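Local coordinates for geranylgeranyl pyrophosphate synthetase (Pyrococcus horikoshii, PDB 1WY0) that catalyses the synthesis of geranylgeranyl pyrophosphate, the C20 isoprenoid precursor, by adding isopentenyl pyrophosphate units to shorter allylic pyrophosphates, at the interface of chains A and B. Numbering follows the deposited sequence. Chains: chain A/B, geranylgeranyl pyrophosphate synthetase.

Contact 1: the interface of chains A and B. Residues chain A 118, 143, 146-147, 150; chain B 115-116, 119-120, 123.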
loop_
_atom_site.group_PDB
_atom_site.type_symbol
_atom_site.label_atom_id
_atom_site.label_comp_id
_atom_site.label_asym_id
_atom_site.label_seq_id
_atom_site.Cartn_x
_atom_site.Cartn_y
_atom_site.Cartn_z
ATOM N N PHE A 118 -2.303 3.585 -3.809
ATOM C CA PHE A 118 -0.832 3.452 -3.765
ATOM C C PHE A 118 -0.335 2.741 -5.030
ATOM O O PHE A 118 0.629 3.170 -5.665
ATOM C CB PHE A 118 -0.388 2.659 -2.519
ATOM C CG PHE A 118 1.080 2.825 -2.176
ATOM C CD1 PHE A 118 1.765 3.956 -2.553
ATOM C CD2 PHE A 118 1.772 1.847 -1.470
ATOM C CE1 PHE A 118 3.106 4.126 -2.245
ATOM C CE2 PHE A 118 3.139 2.019 -1.153
ATOM C CZ PHE A 118 3.792 3.164 -1.545
ATOM N N VAL A 143 10.036 6.104 -4.139
ATOM C CA VAL A 143 10.076 4.955 -3.259
ATOM C C VAL A 143 10.674 5.324 -1.906
ATOM O O VAL A 143 10.130 4.962 -0.862
ATOM C CB VAL A 143 10.878 3.810 -3.897
ATOM C CG1 VAL A 143 11.454 2.905 -2.823
ATOM C CG2 VAL A 143 9.969 3.012 -4.823
ATOM N N SER A 146 8.272 7.301 0.008
ATOM C CA SER A 146 7.200 6.410 0.432
ATOM C C SER A 146 7.611 5.735 1.748
ATOM O O SER A 146 6.861 5.748 2.719
ATOM C CB SER A 146 6.951 5.346 -0.632
ATOM O OG SER A 146 6.019 4.386 -0.168
ATOM N N ASN A 147 8.807 5.156 1.775
ATOM C CA ASN A 147 9.298 4.490 2.975
ATOM C C ASN A 147 9.363 5.464 4.171
ATOM O O ASN A 147 8.940 5.123 5.275
ATOM C CB ASN A 147 10.688 3.874 2.732
ATOM C CG ASN A 147 10.672 2.742 1.706
ATOM O OD1 ASN A 147 9.755 1.911 1.675
ATOM N ND2 ASN A 147 11.709 2.693 0.876
ATOM N N CYS A 150 5.900 6.061 5.689
ATOM C CA CYS A 150 5.435 4.991 6.578
ATOM C C CYS A 150 6.200 5.064 7.910
ATOM O O CYS A 150 5.641 4.839 8.979
ATOM C CB CYS A 150 5.676 3.600 5.962
ATOM S SG CYS A 150 4.754 3.169 4.460
ATOM N N ASP B 115 1.823 -1.534 4.361
ATOM C CA ASP B 115 2.222 -0.435 3.478
ATOM C C ASP B 115 3.721 -0.430 3.228
ATOM O O ASP B 115 4.175 -0.198 2.107
ATOM C CB ASP B 115 1.827 0.936 4.067
ATOM C CG ASP B 115 0.328 1.172 4.027
ATOM O OD1 ASP B 115 -0.375 0.385 3.329
ATOM O OD2 ASP B 115 -0.134 2.144 4.673
ATOM N N LEU B 116 4.489 -0.657 4.279
ATOM C CA LEU B 116 5.937 -0.666 4.158
ATOM C C LEU B 116 6.362 -1.816 3.256
ATOM O O LEU B 116 7.234 -1.669 2.409
ATOM C CB LEU B 116 6.608 -0.831 5.526
ATOM C CG LEU B 116 8.130 -0.948 5.321
ATOM C CD1 LEU B 116 8.647 0.369 4.769
ATOM C CD2 LEU B 116 8.827 -1.301 6.603
ATOM N N SER B 119 5.627 -0.859 -0.362
ATOM C CA SER B 119 6.606 0.127 -0.779
ATOM C C SER B 119 7.960 -0.557 -1.049
ATOM O O SER B 119 8.662 -0.218 -2.002
ATOM C CB SER B 119 6.768 1.172 0.330
ATOM O OG SER B 119 7.746 2.140 -0.007
ATOM N N LYS B 120 8.328 -1.521 -0.209
ATOM C CA LYS B 120 9.653 -2.078 -0.475
ATOM C C LYS B 120 9.642 -3.055 -1.659
ATOM O O LYS B 120 10.639 -3.260 -2.338
ATOM C CB LYS B 120 10.131 -2.797 0.788
ATOM C CG LYS B 120 10.363 -1.830 1.951
ATOM C CD LYS B 120 11.850 -1.565 2.197
ATOM C CE LYS B 120 12.087 -0.509 3.281
ATOM N NZ LYS B 120 13.491 -0.105 3.278
ATOM N N GLU B 123 10.816 -0.890 -4.132
ATOM C CA GLU B 123 12.198 -0.526 -4.010
ATOM C C GLU B 123 13.039 -1.675 -4.491
ATOM O O GLU B 123 14.104 -1.495 -5.067
ATOM C CB GLU B 123 12.510 -0.252 -2.550
ATOM C CG GLU B 123 13.868 0.419 -2.396
ATOM C CD GLU B 123 14.382 0.220 -0.990
ATOM O OE1 GLU B 123 13.600 0.324 -0.060
ATOM O OE2 GLU B 123 15.578 -0.007 -0.833
#

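Contact 2: the interface of chains A and B. Residues chain A 31, 33-34, 109; chain B 154, 157-158.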
loop_
_atom_site.group_PDB
_atom_site.type_symbol
_atom_site.label_atom_id
_atom_site.label_comp_id
_atom_site.label_asym_id
_atom_site.label_seq_id
_atom_site.Cartn_x
_atom_site.Cartn_y
_atom_site.Cartn_z
ATOM N N PRO A 31 -14.221 -3.156 -9.640
ATOM C CA PRO A 31 -15.402 -2.949 -8.810
ATOM C C PRO A 31 -15.579 -1.478 -8.404
ATOM O O PRO A 31 -14.647 -0.782 -8.021
ATOM C CB PRO A 31 -15.275 -3.825 -7.567
ATOM C CG PRO A 31 -13.941 -4.555 -7.633
ATOM C CD PRO A 31 -13.197 -3.771 -8.815
ATOM N N VAL A 33 -17.548 0.036 -5.943
ATOM C CA VAL A 33 -17.430 0.364 -4.527
ATOM C C VAL A 33 -15.974 0.645 -4.134
ATOM O O VAL A 33 -15.667 1.495 -3.306
ATOM C CB VAL A 33 -17.970 -0.817 -3.720
ATOM C CG1 VAL A 33 -17.066 -2.037 -3.903
ATOM C CG2 VAL A 33 -18.020 -0.442 -2.252
ATOM N N LEU A 34 -15.070 -0.139 -4.742
ATOM C CA LEU A 34 -13.650 0.079 -4.508
ATOM C C LEU A 34 -13.175 1.363 -5.189
ATOM O O LEU A 34 -12.374 2.119 -4.654
ATOM C CB LEU A 34 -12.890 -1.122 -5.074
ATOM C CG LEU A 34 -11.379 -0.886 -5.120
ATOM C CD1 LEU A 34 -10.756 -0.843 -3.724
ATOM C CD2 LEU A 34 -10.638 -1.976 -5.890
ATOM N N MET A 109 -12.715 -1.914 3.374
ATOM C CA MET A 109 -12.739 -1.345 2.036
ATOM C C MET A 109 -11.861 -0.086 1.971
ATOM O O MET A 109 -11.295 0.231 0.923
ATOM C CB MET A 109 -14.174 -1.018 1.617
ATOM C CG MET A 109 -14.307 -0.605 0.140
ATOM S SD MET A 109 -13.736 -1.907 -1.002
ATOM C CE MET A 109 -14.966 -3.229 -0.637
ATOM N N ALA B 154 -11.420 -6.874 -3.204
ATOM C CA ALA B 154 -12.601 -6.020 -3.057
ATOM C C ALA B 154 -13.863 -6.837 -3.354
ATOM O O ALA B 154 -14.832 -6.811 -2.599
ATOM C CB ALA B 154 -12.522 -4.841 -4.008
ATOM N N LEU B 157 -14.720 -8.971 -0.601
ATOM C CA LEU B 157 -15.368 -8.302 0.524
ATOM C C LEU B 157 -16.864 -8.141 0.243
ATOM O O LEU B 157 -17.684 -8.361 1.121
ATOM C CB LEU B 157 -14.762 -6.920 0.775
ATOM C CG LEU B 157 -13.387 -6.851 1.427
ATOM C CD1 LEU B 157 -12.972 -5.394 1.582
ATOM C CD2 LEU B 157 -13.432 -7.543 2.772
ATOM N N GLU B 158 -17.215 -7.758 -0.980
ATOM C CA GLU B 158 -18.625 -7.575 -1.337
ATOM C C GLU B 158 -19.441 -8.845 -1.105
ATOM O O GLU B 158 -20.608 -8.773 -0.739
ATOM C CB GLU B 158 -18.761 -7.128 -2.800
ATOM C CG GLU B 158 -18.297 -5.687 -3.058
ATOM C CD GLU B 158 -19.322 -4.632 -2.652
ATOM O OE1 GLU B 158 -20.172 -4.270 -3.497
ATOM O OE2 GLU B 158 -19.283 -4.164 -1.490
#

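Contact 3: the interface of chains A and B. Residues chain A 29-31, 34-35; chain B 150-151, 154-155.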
loop_
_atom_site.group_PDB
_atom_site.type_symbol
_atom_site.label_atom_id
_atom_site.label_comp_id
_atom_site.label_asym_id
_atom_site.label_seq_id
_atom_site.Cartn_x
_atom_site.Cartn_y
_atom_site.Cartn_z
ATOM N N LYS A 29 -15.164 2.115 -12.520
ATOM C CA LYS A 29 -15.224 0.789 -13.122
ATOM C C LYS A 29 -15.263 -0.312 -12.058
ATOM O O LYS A 29 -15.148 -0.073 -10.863
ATOM C CB LYS A 29 -13.993 0.609 -14.011
ATOM C CG LYS A 29 -12.687 0.773 -13.231
ATOM C CD LYS A 29 -11.598 -0.184 -13.717
ATOM C CE LYS A 29 -10.360 0.554 -14.236
ATOM N NZ LYS A 29 -9.233 -0.373 -14.323
ATOM N N ASP A 30 -15.472 -1.554 -12.534
ATOM C CA ASP A 30 -15.561 -2.677 -11.607
ATOM C C ASP A 30 -14.204 -3.005 -10.979
ATOM O O ASP A 30 -13.178 -3.086 -11.640
ATOM C CB ASP A 30 -16.082 -3.891 -12.377
ATOM C CG ASP A 30 -17.573 -4.050 -12.116
ATOM O OD1 ASP A 30 -18.343 -3.316 -12.735
ATOM O OD2 ASP A 30 -17.945 -4.898 -11.308
ATOM N N PRO A 31 -14.221 -3.156 -9.640
ATOM C CA PRO A 31 -15.402 -2.949 -8.810
ATOM C C PRO A 31 -15.579 -1.478 -8.404
ATOM O O PRO A 31 -14.647 -0.782 -8.021
ATOM C CB PRO A 31 -15.275 -3.825 -7.567
ATOM C CG PRO A 31 -13.941 -4.555 -7.633
ATOM C CD PRO A 31 -13.197 -3.771 -8.815
ATOM N N LEU A 34 -15.070 -0.139 -4.742
ATOM C CA LEU A 34 -13.650 0.079 -4.508
ATOM C C LEU A 34 -13.175 1.363 -5.189
ATOM O O LEU A 34 -12.374 2.119 -4.654
ATOM C CB LEU A 34 -12.890 -1.122 -5.074
ATOM C CG LEU A 34 -11.379 -0.886 -5.120
ATOM C CD1 LEU A 34 -10.756 -0.843 -3.724
ATOM C CD2 LEU A 34 -10.638 -1.976 -5.890
ATOM N N TYR A 35 -13.671 1.585 -6.422
ATOM C CA TYR A 35 -13.134 2.709 -7.188
ATOM C C TYR A 35 -13.768 4.046 -6.781
ATOM O O TYR A 35 -13.202 5.115 -6.969
ATOM C CB TYR A 35 -13.392 2.443 -8.672
ATOM C CG TYR A 35 -12.217 1.757 -9.272
ATOM C CD1 TYR A 35 -11.165 2.508 -9.791
ATOM C CD2 TYR A 35 -12.155 0.364 -9.315
ATOM C CE1 TYR A 35 -10.059 1.875 -10.337
ATOM C CE2 TYR A 35 -11.054 -0.270 -9.870
ATOM C CZ TYR A 35 -10.012 0.480 -10.384
ATOM O OH TYR A 35 -8.906 -0.144 -10.930
ATOM N N CYS B 150 -5.986 -6.075 -5.583
ATOM C CA CYS B 150 -6.886 -5.236 -4.784
ATOM C C CYS B 150 -8.331 -5.425 -5.275
ATOM O O CYS B 150 -9.272 -5.454 -4.488
ATOM C CB CYS B 150 -6.527 -3.744 -4.910
ATOM S SG CYS B 150 -4.931 -3.199 -4.242
ATOM N N GLU B 151 -8.498 -5.538 -6.585
ATOM C CA GLU B 151 -9.825 -5.721 -7.169
ATOM C C GLU B 151 -10.425 -7.060 -6.779
ATOM O O GLU B 151 -11.603 -7.140 -6.467
ATOM C CB GLU B 151 -9.756 -5.592 -8.691
ATOM C CG GLU B 151 -9.695 -4.149 -9.167
ATOM C CD GLU B 151 -9.291 -4.039 -10.612
ATOM O OE1 GLU B 151 -9.156 -5.099 -11.266
ATOM O OE2 GLU B 151 -9.109 -2.896 -11.101
ATOM N N ALA B 154 -11.420 -6.874 -3.204
ATOM C CA ALA B 154 -12.601 -6.020 -3.057
ATOM C C ALA B 154 -13.863 -6.837 -3.354
ATOM O O ALA B 154 -14.832 -6.811 -2.599
ATOM C CB ALA B 154 -12.522 -4.841 -4.008
ATOM N N ARG B 155 -13.855 -7.557 -4.467
ATOM C CA ARG B 155 -15.005 -8.380 -4.818
ATOM C C ARG B 155 -15.233 -9.416 -3.731
ATOM O O ARG B 155 -16.365 -9.792 -3.449
ATOM C CB ARG B 155 -14.775 -9.097 -6.146
ATOM C CG ARG B 155 -14.529 -8.185 -7.314
ATOM C CD ARG B 155 -14.701 -8.962 -8.598
ATOM N NE ARG B 155 -13.597 -8.740 -9.512
ATOM C CZ ARG B 155 -13.600 -7.862 -10.509
ATOM N NH1 ARG B 155 -14.663 -7.105 -10.739
ATOM N NH2 ARG B 155 -12.530 -7.750 -11.278
HETATM O O HOH W 1 -17.488 -6.906 -9.626
HETATM O O HOH W 2 -7.192 -1.271 -13.060
#

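Contact 1: the interface of chains A and B
B:Ser119 OG sits between two polar side chains of helix 132-159 in the other subunit, on a helix-to-helix face of the dimer. The hydroxyl B:Ser119 OG donates to the amide oxygen A:Asn147 OD1 at 2.6 Å, arriving from above the carbonyl plane, 58° out of it. B:Ser119 OG also shares a hydrogen bond, its direction undecided, with A:Ser146 OG at 2.8 Å. Held at two points, the hydroxyl is probably restricted in its rotation; its position anti to the backbone N (chi1 178°) carries it out from helix 107-126 toward both partners.

B:Glu123, one turn further along that helix, can be followed outward. B:Glu123 CB packs on A:Val143 CG1 at 3.3 Å, and CG touches the same methyl, the two side chains crossing at about a right angle. The extended chain then brings CD near A:Asn147 ND2, and the carboxylate oxygen B:Glu123 OE1 takes a weak hydrogen bond from A:Asn147 ND2 at 3.2 Å. The amide and carboxylate planes are 64° apart. Within chain B, B:Lys120 NZ makes a long salt bridge to B:Glu123 OE1, while its CE lies against the amide of A:Asn147. At the other end, the sulfur A:Cys150 SG, a mercury ligand in this crystal, rests 3.7 Å from B:Asp115 CB.

Contact 2: the interface of chains A and B
The carboxylate oxygen B:Glu158 OE1 lies 3.8 Å from the methyl carbon A:Val33 CG1, a van der Waals contact in an apolar patch where helices 32-40 and 107-126 of chain A pack on helix 132-159 of chain B and no polar bond joins the two chains. The two side chains meet tip to tip. A:Val33 CG1 points at the middle of the acid group, 3.7 Å from B:Glu158 CD, while OE2 approaches both CG1 and CG2. B:Glu158 reaches this methyl by bending at chi2 (-79°), which turns the chain toward helix 32-40 instead of letting it run straight out from helix 132-159. An alanine in place of B:Glu158 would probably open a gap over A:Val33 CG1 and leave that methyl without its cover.

One turn back on the same helix, B:Ala154 CB fits against A:Leu34 CB at 3.9 Å and against the proline ring carbon A:Pro31 CG at a similar distance. On the other flank, A:Met109 from the start of helix 107-126 curls at chi2 (60°) and again at chi3, and the curl swings its methyl toward B:Leu157. These two side chains slide past each other in opposite directions. Besides touching the CB of B:Leu157, the methyl carbon A:Met109 CE packs on the leucine methyl B:Leu157 CD1 at 3.7 Å.

Contact 3: the interface of chains A and B
A:Tyr35 OH donates a hydrogen bond to the carboxylate oxygen B:Glu151 OE2 at 2.8 Å, meeting that oxygen nearly along its C-O axis. OE2 lies in the plane of the phenol ring, at its edge, although the ring and carboxylate planes are 48° apart. The glutamate runs extended beyond CG (chi2 166°), which carries its acid group past the proline to the tyrosine. Its stem is covered on the way: B:Glu151 CG packs 3.5 Å from A:Pro31 CD. A:Pro31, which follows a cis peptide bond, also sets its CG 3.7 Å from B:Arg155 CG, wedging between the two long side chains of helix 132-159.

Further out, A:Lys29 probably helps to hold the tyrosine in place. Its CG stands over the centre of one ring face, and A:Lys29 NZ bends round to the O of water 2, 2.6 Å away. That water also reaches A:Tyr35 OH and B:Glu151 OE2, tying the lysine amino group, the phenol and the carboxylate together. A:Lys29 NZ lies 4.1 Å from B:Glu151 OE2, near enough that it would probably help stabilise negative charge there. On the other side of the proline, the guanidinium of B:Arg155 and the carboxylate of A:Asp30 are nearly coplanar, 19° apart. Their salt bridge is long, with B:Arg155 NH1 4.0 Å from A:Asp30 OD2. Water 1 spans it, its O bonding A:Asp30 OD2 at 2.7 Å and also B:Arg155 NH1.

Contacts 2 and 3 form one continuous patch: their C-alpha centres are about 5 Å apart and they share A:Pro31, A:Leu34 and B:Ala154. The C-alpha centre of contact 1 lies about 23 Å from that of contact 2 and about 22 Å from that of contact 3. Helices 107-126 and 132-159 serve both regions; helix 132-159 of chain A enters contact 1, that of chain B contacts 2 and 3, and Cys150 recurs as A:Cys150 in contact 1 and B:Cys150 in contact 3. Two-fold symmetry repeats every contact with the chains exchanged. This broad helical interface probably represents the working homodimer, as expected for polyprenyl synthetases.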